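Sodium/sialic acid symporter SiaT (Proteus mirabilis, PDB 5NV9) couples uptake of the sialic acid N-acetylneuraminic acid across the inner membrane to the inward sodium gradient, carrying two sodium ions with each substrate. Local coordinates at residues R121-L126 with G415-G420; A436-I441 with V470-I475. One frame throughout, in Å; residues are numbered along the deposited sequence.

Interaction 1: R121-L126 with G415-G420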
# COMPACT_ATOMS: atom_id res chain seq x y z
N ARG A 121 11.18 6.46 17.92
CA ARG A 121 9.74 6.36 17.72
C ARG A 121 9.22 7.51 16.88
O ARG A 121 8.55 7.28 15.90
CB ARG A 121 9.03 6.27 19.07
CG ARG A 121 7.57 6.64 19.07
CD ARG A 121 7.01 6.33 20.43
NE ARG A 121 5.56 6.46 20.44
CZ ARG A 121 4.80 6.45 21.54
NH1 ARG A 121 5.31 6.32 22.74
NH2 ARG A 121 3.49 6.52 21.42
N LEU A 122 9.59 8.74 17.24
CA LEU A 122 9.14 9.91 16.53
C LEU A 122 9.69 10.08 15.12
O LEU A 122 8.96 10.61 14.19
CB LEU A 122 9.46 11.16 17.34
CG LEU A 122 8.59 11.38 18.57
CD1 LEU A 122 9.15 12.50 19.41
CD2 LEU A 122 7.18 11.71 18.15
N PHE A 123 10.94 9.69 14.92
CA PHE A 123 11.49 9.75 13.59
C PHE A 123 10.64 8.84 12.68
O PHE A 123 10.24 9.27 11.59
CB PHE A 123 12.95 9.38 13.50
CG PHE A 123 13.41 9.07 12.10
CD1 PHE A 123 13.72 10.08 11.22
CD2 PHE A 123 13.54 7.76 11.67
CE1 PHE A 123 14.14 9.81 9.94
CE2 PHE A 123 13.91 7.45 10.37
CZ PHE A 123 14.25 8.48 9.50
N ALA A 124 10.35 7.63 13.16
CA ALA A 124 9.60 6.65 12.36
C ALA A 124 8.14 7.05 12.11
O ALA A 124 7.66 6.89 11.01
CB ALA A 124 9.69 5.24 12.98
N SER A 125 7.46 7.55 13.16
CA SER A 125 6.10 7.98 13.09
C SER A 125 5.89 9.18 12.12
O SER A 125 4.96 9.18 11.29
CB SER A 125 5.65 8.37 14.49
OG SER A 125 4.29 8.62 14.53
N LEU A 126 6.75 10.20 12.21
CA LEU A 126 6.70 11.34 11.31
C LEU A 126 7.01 10.92 9.87
O LEU A 126 6.36 11.41 8.93
CB LEU A 126 7.66 12.44 11.79
CG LEU A 126 7.26 13.04 13.14
CD1 LEU A 126 8.39 13.84 13.71
CD2 LEU A 126 6.01 13.92 13.04
N GLY A 415 11.66 5.52 4.33
CA GLY A 415 11.19 4.16 4.52
C GLY A 415 12.26 3.14 4.85
O GLY A 415 12.05 2.24 5.69
N GLY A 416 13.40 3.27 4.19
CA GLY A 416 14.55 2.44 4.48
C GLY A 416 14.98 2.56 5.94
O GLY A 416 15.01 1.57 6.68
N PRO A 417 15.32 3.78 6.39
CA PRO A 417 15.76 3.94 7.80
C PRO A 417 14.68 3.49 8.80
O PRO A 417 14.99 2.88 9.81
CB PRO A 417 16.07 5.45 7.90
CG PRO A 417 16.31 5.91 6.49
CD PRO A 417 15.45 5.03 5.62
N MSE A 418 13.39 3.75 8.51
CA MSE A 418 12.35 3.32 9.45
C MSE A 418 12.38 1.81 9.62
O MSE A 418 12.27 1.25 10.75
CB MSE A 418 11.06 3.92 8.90
CG MSE A 418 9.78 3.50 9.59
SE MSE A 418 8.22 4.18 8.56
CE MSE A 418 9.26 5.51 7.53
N THR A 419 12.56 1.11 8.51
CA THR A 419 12.51 -0.34 8.49
C THR A 419 13.77 -0.94 9.14
O THR A 419 13.71 -2.00 9.81
CB THR A 419 12.44 -0.86 7.04
OG1 THR A 419 11.24 -0.41 6.39
CG2 THR A 419 12.52 -2.35 7.00
N GLY A 420 14.92 -0.29 8.91
CA GLY A 420 16.16 -0.74 9.57
C GLY A 420 16.07 -0.71 11.11
O GLY A 420 16.64 -1.56 11.80
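Phe123 meets Pro417 with the rim of its ring: Phe123 CE2 lies 3.8 Å from Pro417 CB, which sits near the ring plane, so this is an edge contact and not a stack. Phe123 CG is anti to its own N (chi1 164°), which carries the ring out across the gap. Beside it, the Ala124 methyl packs on the side of the selenomethionine Met418, CB to CG 3.8 Å. The Met418 chain is extended as far as selenium and then bends to a nearly eclipsed chi3 of -17°, with SE 3.7 Å from Ala124 O. Tyr109 touches both Ala124 and Met418, while Ile440 and Ile444 of helix 433-452 also touch Phe123. Further back, Arg121 forms salt bridges with Glu113 and Asp358, and Asp358 also bonds Ser125 OG, linking this turn to helix 328-361 on the side away from 415-420. On the partner helix, Thr419 OG1 and Thr419 N both donate to Gly415 O. The local axes pass 9.6 Å apart at 138°, joining two transmembrane helices of the LeuT fold. With no hydrogen bond across and 179 Å² buried, the contact rests on apolar packing, and selenium comes no closer to Ala124 O than van der Waals contact.

Interaction 2: A436-I441 with V470-I475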
# COMPACT_ATOMS: atom_id res chain seq x y z
N ALA A 436 21.02 3.21 17.69
CA ALA A 436 19.92 3.40 16.76
C ALA A 436 19.96 4.84 16.16
O ALA A 436 19.84 4.99 14.92
CB ALA A 436 18.56 3.08 17.42
N VAL A 437 20.19 5.88 16.99
CA VAL A 437 20.29 7.25 16.50
C VAL A 437 21.47 7.43 15.52
O VAL A 437 21.28 8.02 14.49
CB VAL A 437 20.32 8.29 17.63
CG1 VAL A 437 20.68 9.67 17.10
CG2 VAL A 437 18.95 8.35 18.28
N VAL A 438 22.67 6.93 15.86
CA VAL A 438 23.80 6.94 14.90
C VAL A 438 23.40 6.26 13.58
O VAL A 438 23.64 6.79 12.50
CB VAL A 438 25.04 6.25 15.49
CG1 VAL A 438 26.12 6.14 14.42
CG2 VAL A 438 25.51 7.03 16.70
N GLY A 439 22.76 5.09 13.68
CA GLY A 439 22.09 4.45 12.54
C GLY A 439 21.14 5.30 11.70
O GLY A 439 21.26 5.34 10.47
N ILE A 440 20.24 6.04 12.31
CA ILE A 440 19.40 6.95 11.54
C ILE A 440 20.25 7.97 10.74
O ILE A 440 20.01 8.27 9.57
CB ILE A 440 18.38 7.66 12.44
CG1 ILE A 440 17.37 6.65 13.01
CG2 ILE A 440 17.65 8.76 11.70
CD1 ILE A 440 16.69 7.09 14.29
N ILE A 441 21.22 8.55 11.41
CA ILE A 441 21.97 9.64 10.81
C ILE A 441 22.75 9.14 9.59
O ILE A 441 22.68 9.76 8.51
CB ILE A 441 22.89 10.27 11.85
CG1 ILE A 441 22.03 11.10 12.81
CG2 ILE A 441 23.98 11.10 11.21
CD1 ILE A 441 22.68 11.37 14.13
N VAL A 470 21.12 -0.97 10.37
CA VAL A 470 21.52 -2.24 10.96
C VAL A 470 23.03 -2.24 11.24
O VAL A 470 23.48 -2.55 12.36
CB VAL A 470 21.08 -3.46 10.13
CG1 VAL A 470 21.69 -4.76 10.65
CG2 VAL A 470 19.57 -3.63 10.15
N ILE A 471 23.81 -1.90 10.24
CA ILE A 471 25.25 -1.95 10.38
C ILE A 471 25.76 -0.86 11.36
O ILE A 471 26.45 -1.18 12.32
CB ILE A 471 25.94 -1.92 9.00
CG1 ILE A 471 25.57 -3.18 8.19
CG2 ILE A 471 27.44 -1.84 9.15
CD1 ILE A 471 25.85 -2.99 6.70
N ALA A 472 25.41 0.41 11.17
CA ALA A 472 25.92 1.42 12.05
C ALA A 472 25.38 1.17 13.44
O ALA A 472 26.10 1.36 14.43
CB ALA A 472 25.55 2.82 11.56
N GLY A 473 24.16 0.68 13.58
CA GLY A 473 23.60 0.51 14.93
C GLY A 473 24.13 -0.73 15.63
O GLY A 473 24.01 -0.87 16.83
N THR A 474 24.68 -1.64 14.86
CA THR A 474 25.37 -2.78 15.44
C THR A 474 26.83 -2.44 15.88
O THR A 474 27.25 -2.61 17.05
CB THR A 474 25.30 -3.94 14.44
OG1 THR A 474 23.91 -4.26 14.20
CG2 THR A 474 26.00 -5.15 15.03
N ILE A 475 27.61 -1.91 14.97
CA ILE A 475 29.00 -1.64 15.31
C ILE A 475 29.22 -0.56 16.38
O ILE A 475 30.19 -0.64 17.10
CB ILE A 475 29.89 -1.40 14.04
CG1 ILE A 475 29.45 -0.19 13.26
CG2 ILE A 475 29.91 -2.63 13.15
CD1 ILE A 475 29.99 -0.13 11.83
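The Ala472 methyl sits over one face of the peptide plane joining Val438 to Gly439, with Ala472 CB 3.9 Å from Gly439 CA and most of the offset from Gly439 N perpendicular to that plane. The reverse holds for the peptide between Ala472 and Gly473: Gly439 CA stands almost directly above Gly473 N, at 4.4 Å. The Ala472 methyl thus covers one peptide face and Gly439 CA the other, while at the edge of the second peptide Ala472 O accepts from Thr476 OG1. To one side, Val438 CG1 reaches the Ala472 methyl more loosely, at 4.4 Å.

Because glycine backbone meets glycine backbone, the local axes come within 7.3 Å, a close approach for two helices, and they run antiparallel with a 34° departure (146°). Ser435 and Gly439 are four residues apart and both face the partner, so helix 433-452 presents a small-xxx-small pattern of the GxxxG kind; the Ser435 hydroxyl is hydrogen-bonded to Gly473 O, a polar link at the border of the apolar patch. These helices follow the ten transmembrane helices that form the LeuT-fold core in this family, and they pair with each other at its periphery. A bound dodecyl maltoside touches Val438 and Ile441, consistent with a side that faces lipid.

Thr474 OG1, at chi1 -60°, lies an unusually short 2.5 Å from Val470 O, a separation to be read with caution. That carbonyl also accepts from Thr474 N, and the two atoms approach it from opposite faces of its plane. On the neighbouring flank Ala436 and Ile440 point away from 470-475 and pack on Leu421 of helix 415-427 and Ser120 of helix 118-151.

In the fold
Interactions 1 and 2 have centres about 13 Å apart, on the same side of the chain's centre, and come in series along the chain: 121-126 and 415-420 are joined before 436-441 and 470-475. Their four helices are distinct, but helices 415-427 and 433-452 are consecutive. The two contacts also meet directly, through Phe123 CZ to Ile440 CG2 at 4.1 Å and Gly420 O to Val470 CG2 at 3.9 Å. The centre of interaction 1 lies about 16 Å from the chain's centre, within the transport core, and that of interaction 2 about 27 Å from it. Through these two touches the LeuT-fold core packs against the last two transmembrane helices.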